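Local coordinates for protein TASOR (Homo sapiens, PDB 6TL1) that directs assembly of the HUSH complex through which H3K9me3-rich loci and transposable elements are silenced, at residues 82-85 and 86-90; 100-103 and 104-107. All coordinates share one frame; numbering follows the deposited sequence.

Contact 1. Residues 82-85 and 86-90; sequences VQTI and CEKGL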
loop_
_atom_site.group_PDB
_atom_site.type_symbol
_atom_site.label_atom_id
_atom_site.label_comp_id
_atom_site.label_asym_id
_atom_site.label_seq_id
_atom_site.Cartn_x
_atom_site.Cartn_y
_atom_site.Cartn_z
ATOM N N VAL A 82 3.431 11.623 -7.576
ATOM C CA VAL A 82 2.327 11.718 -6.622
ATOM C C VAL A 82 1.058 12.157 -7.330
ATOM O O VAL A 82 -0.034 11.632 -7.076
ATOM C CB VAL A 82 2.679 12.693 -5.481
ATOM C CG1 VAL A 82 1.435 12.991 -4.644
ATOM C CG2 VAL A 82 3.779 12.133 -4.610
ATOM N N GLN A 83 1.187 13.133 -8.225
ATOM C CA GLN A 83 0.033 13.683 -8.931
ATOM C C GLN A 83 -0.740 12.606 -9.675
ATOM O O GLN A 83 -1.959 12.488 -9.514
ATOM C CB GLN A 83 0.496 14.769 -9.899
ATOM C CG GLN A 83 -0.595 15.301 -10.848
ATOM C CD GLN A 83 -1.781 15.896 -10.120
ATOM O OE1 GLN A 83 -1.626 16.540 -9.086
ATOM N NE2 GLN A 83 -2.978 15.691 -10.667
ATOM N N THR A 84 -0.043 11.790 -10.471
ATOM C CA THR A 84 -0.728 10.827 -11.332
ATOM C C THR A 84 -1.405 9.718 -10.537
ATOM O O THR A 84 -2.541 9.339 -10.848
ATOM C CB THR A 84 0.260 10.228 -12.326
ATOM O OG1 THR A 84 0.886 11.288 -13.061
ATOM C CG2 THR A 84 -0.463 9.311 -13.293
ATOM N N ILE A 85 -0.738 9.189 -9.507
ATOM C CA ILE A 85 -1.356 8.130 -8.710
ATOM C C ILE A 85 -2.549 8.666 -7.924
ATOM O O ILE A 85 -3.583 7.997 -7.816
ATOM C CB ILE A 85 -0.325 7.442 -7.789
ATOM C CG1 ILE A 85 0.642 6.570 -8.589
ATOM C CG2 ILE A 85 -1.021 6.582 -6.752
ATOM C CD1 ILE A 85 1.895 7.258 -9.048
ATOM N N CYS A 86 -2.439 9.866 -7.345
ATOM C CA CYS A 86 -3.571 10.361 -6.570
ATOM C C CYS A 86 -4.737 10.755 -7.471
ATOM O O CYS A 86 -5.902 10.653 -7.065
ATOM C CB CYS A 86 -3.135 11.528 -5.688
ATOM S SG CYS A 86 -1.963 11.007 -4.403
ATOM N N GLU A 87 -4.460 11.173 -8.698
ATOM C CA GLU A 87 -5.554 11.580 -9.562
ATOM C C GLU A 87 -6.135 10.398 -10.327
ATOM O O GLU A 87 -7.357 10.303 -10.463
ATOM C CB GLU A 87 -5.090 12.671 -10.524
ATOM C CG GLU A 87 -5.969 12.812 -11.748
ATOM C CD GLU A 87 -5.434 13.813 -12.753
ATOM O OE1 GLU A 87 -6.144 14.080 -13.739
ATOM O OE2 GLU A 87 -4.291 14.277 -12.574
ATOM N N LYS A 88 -5.296 9.444 -10.743
ATOM C CA LYS A 88 -5.745 8.337 -11.582
ATOM C C LYS A 88 -5.881 7.028 -10.819
ATOM O O LYS A 88 -6.540 6.110 -11.316
ATOM C CB LYS A 88 -4.732 8.063 -12.708
ATOM C CG LYS A 88 -4.338 9.206 -13.619
ATOM C CD LYS A 88 -5.297 9.456 -14.746
ATOM C CE LYS A 88 -6.166 10.648 -14.454
ATOM N NZ LYS A 88 -6.886 11.105 -15.668
ATOM N N GLY A 89 -5.316 6.934 -9.619
ATOM C CA GLY A 89 -5.281 5.681 -8.901
ATOM C C GLY A 89 -4.048 4.870 -9.259
ATOM O O GLY A 89 -3.307 5.171 -10.197
ATOM N N LEU A 90 -3.801 3.836 -8.465
ATOM C CA LEU A 90 -2.657 2.957 -8.677
ATOM C C LEU A 90 -3.019 1.869 -9.682
ATOM O O LEU A 90 -3.991 1.138 -9.481
ATOM C CB LEU A 90 -2.216 2.334 -7.361
ATOM C CG LEU A 90 -0.963 1.463 -7.422
ATOM C CD1 LEU A 90 0.235 2.256 -7.933
ATOM C CD2 LEU A 90 -0.680 0.898 -6.051
#

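Contact 2. Residues 100-103 and 104-107; sequences LGSP and SMGV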
loop_
_atom_site.group_PDB
_atom_site.type_symbol
_atom_site.label_atom_id
_atom_site.label_comp_id
_atom_site.label_asym_id
_atom_site.label_seq_id
_atom_site.Cartn_x
_atom_site.Cartn_y
_atom_site.Cartn_z
ATOM N N LEU A 100 4.711 -12.259 -5.352
ATOM C CA LEU A 100 3.335 -12.672 -5.083
ATOM C C LEU A 100 2.506 -12.808 -6.356
ATOM O O LEU A 100 1.290 -13.036 -6.279
ATOM C CB LEU A 100 2.654 -11.678 -4.139
ATOM C CG LEU A 100 3.249 -11.477 -2.744
ATOM C CD1 LEU A 100 2.396 -10.500 -1.950
ATOM C CD2 LEU A 100 3.428 -12.813 -1.990
ATOM N N GLY A 101 3.122 -12.663 -7.518
ATOM C CA GLY A 101 2.397 -12.732 -8.772
ATOM C C GLY A 101 2.892 -11.645 -9.691
ATOM O O GLY A 101 3.576 -10.720 -9.236
ATOM N N SER A 102 2.534 -11.725 -10.969
ATOM C CA SER A 102 3.073 -10.799 -11.953
ATOM C C SER A 102 2.623 -9.375 -11.641
ATOM O O SER A 102 1.437 -9.154 -11.345
ATOM C CB SER A 102 2.635 -11.180 -13.370
ATOM O OG SER A 102 3.072 -10.215 -14.326
ATOM N N PRO A 103 3.525 -8.398 -11.678
ATOM C CA PRO A 103 3.113 -7.003 -11.486
ATOM C C PRO A 103 2.277 -6.470 -12.624
ATOM O O PRO A 103 1.726 -5.369 -12.496
ATOM C CB PRO A 103 4.442 -6.254 -11.392
ATOM C CG PRO A 103 5.382 -7.088 -12.202
ATOM C CD PRO A 103 4.959 -8.514 -12.008
ATOM N N SER A 104 2.181 -7.197 -13.737
ATOM C CA SER A 104 1.278 -6.804 -14.807
ATOM C C SER A 104 -0.168 -7.143 -14.487
ATOM O O SER A 104 -1.069 -6.698 -15.204
ATOM C CB SER A 104 1.677 -7.490 -16.114
ATOM O OG SER A 104 1.498 -8.898 -16.016
ATOM N N MET A 105 -0.407 -7.925 -13.437
ATOM C CA MET A 105 -1.743 -8.372 -13.081
ATOM C C MET A 105 -2.248 -7.820 -11.756
ATOM O O MET A 105 -3.437 -7.975 -11.460
ATOM C CB MET A 105 -1.787 -9.908 -13.050
ATOM C CG MET A 105 -1.587 -10.518 -14.438
ATOM S SD MET A 105 -1.834 -12.303 -14.510
ATOM C CE MET A 105 -0.305 -12.941 -13.875
ATOM N N GLY A 106 -1.384 -7.202 -10.950
ATOM C CA GLY A 106 -1.766 -6.687 -9.653
ATOM C C GLY A 106 -0.906 -5.496 -9.296
ATOM O O GLY A 106 -0.011 -5.100 -10.048
ATOM N N VAL A 107 -1.198 -4.909 -8.142
ATOM C CA VAL A 107 -0.455 -3.759 -7.649
ATOM C C VAL A 107 0.126 -4.110 -6.289
ATOM O O VAL A 107 -0.523 -4.775 -5.476
ATOM C CB VAL A 107 -1.339 -2.492 -7.597
ATOM C CG1 VAL A 107 -1.995 -2.265 -8.977
ATOM C CG2 VAL A 107 -2.401 -2.584 -6.507
#

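Contact 1. Residues 82-85 and 86-90
An amide-carboxylate hydrogen bond links Gln-83 and Glu-87, one turn apart on the outer side of helix 82-88 in the pseudo-PARP domain, a good example of an i to i+4 pair on a short helix. Glu-87 can be followed outward. Its CB lies 3.3 Å from Gln-83 O, close beside the carbonyl that also accepts the backbone bond from Glu-87 N. With CG anti to the backbone N (chi1 160°) and the chain extended beyond it, the carboxylate is carried to the Gln-83 amide, the two side chains crossing obliquely. CD comes within 3.7 Å of Gln-83 NE2, and OE2 accepts a hydrogen bond from that NE2 at 2.7 Å. The donor arrives on the anti side of the carboxylate, somewhat out of its plane, while OE2 lies nearly within the amide plane; the two flat groups are turned 71° to each other. The other oxygen, OE1, has a long salt bridge of 3.6 Å to Lys-88 NZ. Gln-83 reaches its partner through a bend at chi2.

The inward side is apolar: Val-82 CG1 touches Cys-86 SG at 3.9 Å, and both residues rest on Phe-4 of strand 4-6. Ile-85 packs on Phe-132 of strand 126-134, as does Leu-90, beyond the helix end. Gly-89 stops the helix. Its N-H bonds Ile-85 O at 2.7 Å from above the carbonyl plane, and its positive phi of 88° turns the chain away. Asn-44 ND2 hydrogen-bonds to Cys-86 O in the last turn.

Chemically, the helix is two-faced. Amide and carboxylate pair at the solvent side, with the Lys-88 ammonium only loosely joined, and both neighbours probably moderate the charge of Glu-87, while sulfur and aliphatic carbons seat the opposite side against the sheet.

Contact 2. Residues 100-103 and 104-107
A beta turn of type I spans Ser-102 to Met-105, with Pro-103 and Ser-104 at its corners, in the loop that leads into strand 107-110 of the pseudo-PARP domain. Pro-103 suits the first corner because its ring already fixes phi near the value this turn needs. The closing bond runs from Met-105 N to Ser-102 O, 3.0 Å long and nearly straight at 160°, although the N-H comes from well above the carbonyl plane. Gly-106 N adds a weak bond to the same oxygen at 3.5 Å. Tyr-183 OH also hydrogen-bonds to it, so this single carbonyl collects three donors, one of them weak.

Two side-chain meetings brace the turn. The hydroxyls of Ser-102 and Ser-104 share a hydrogen bond, OG to OG at 2.7 Å, in which either could be the donor. Ser-104 OG is held between its own backbone N and carbonyl carbon (chi1 66°), a placing that turns it back toward Ser-102, whose OG, anti to its backbone N (chi1 175°), points to meet it. Met-105 answers from another side: its chain is bent at chi3, and the terminal CE comes back onto Ser-102 CB at 3.5 Å, tighter than usual carbon contact. Ser-102 is thus gripped through its hydroxyl, its beta carbon and its carbonyl at once.

Around the turn, Met-105 also packs on Asp-152, Pro-153 and Leu-192 of other loops and on Tyr-183 of strand 181-184. Pro-103 shares backbone bonding with Gly-93, tying the turn to an earlier part of the same loop. Past Gly-106, Val-107 pairs with Phe-184, and the chain enters the sheet as strand 107-110, an outermost strand within the chain beside 181-184.

Both contacts are local and follow one another along the chain, the first on helix 82-88, the second in the loop leading into strand 107-110, with centres about 18 Å apart. Contact 1 is partly buried: one side of a helix sits on the antiparallel five-stranded sheet, and charged groups gather on the other. Contact 2 is a surface contact, a turn at the doorstep of the mixed four-stranded sheet. Repeating i to i+4 backbone bonds and an amide-carboxylate bond hold the first; one turn-closing bond and a neutral hydroxyl pair hold the second. They touch where Leu-90 CD2, just past the helix end, packs on CB of Val-107, the first strand residue, at 3.8 Å.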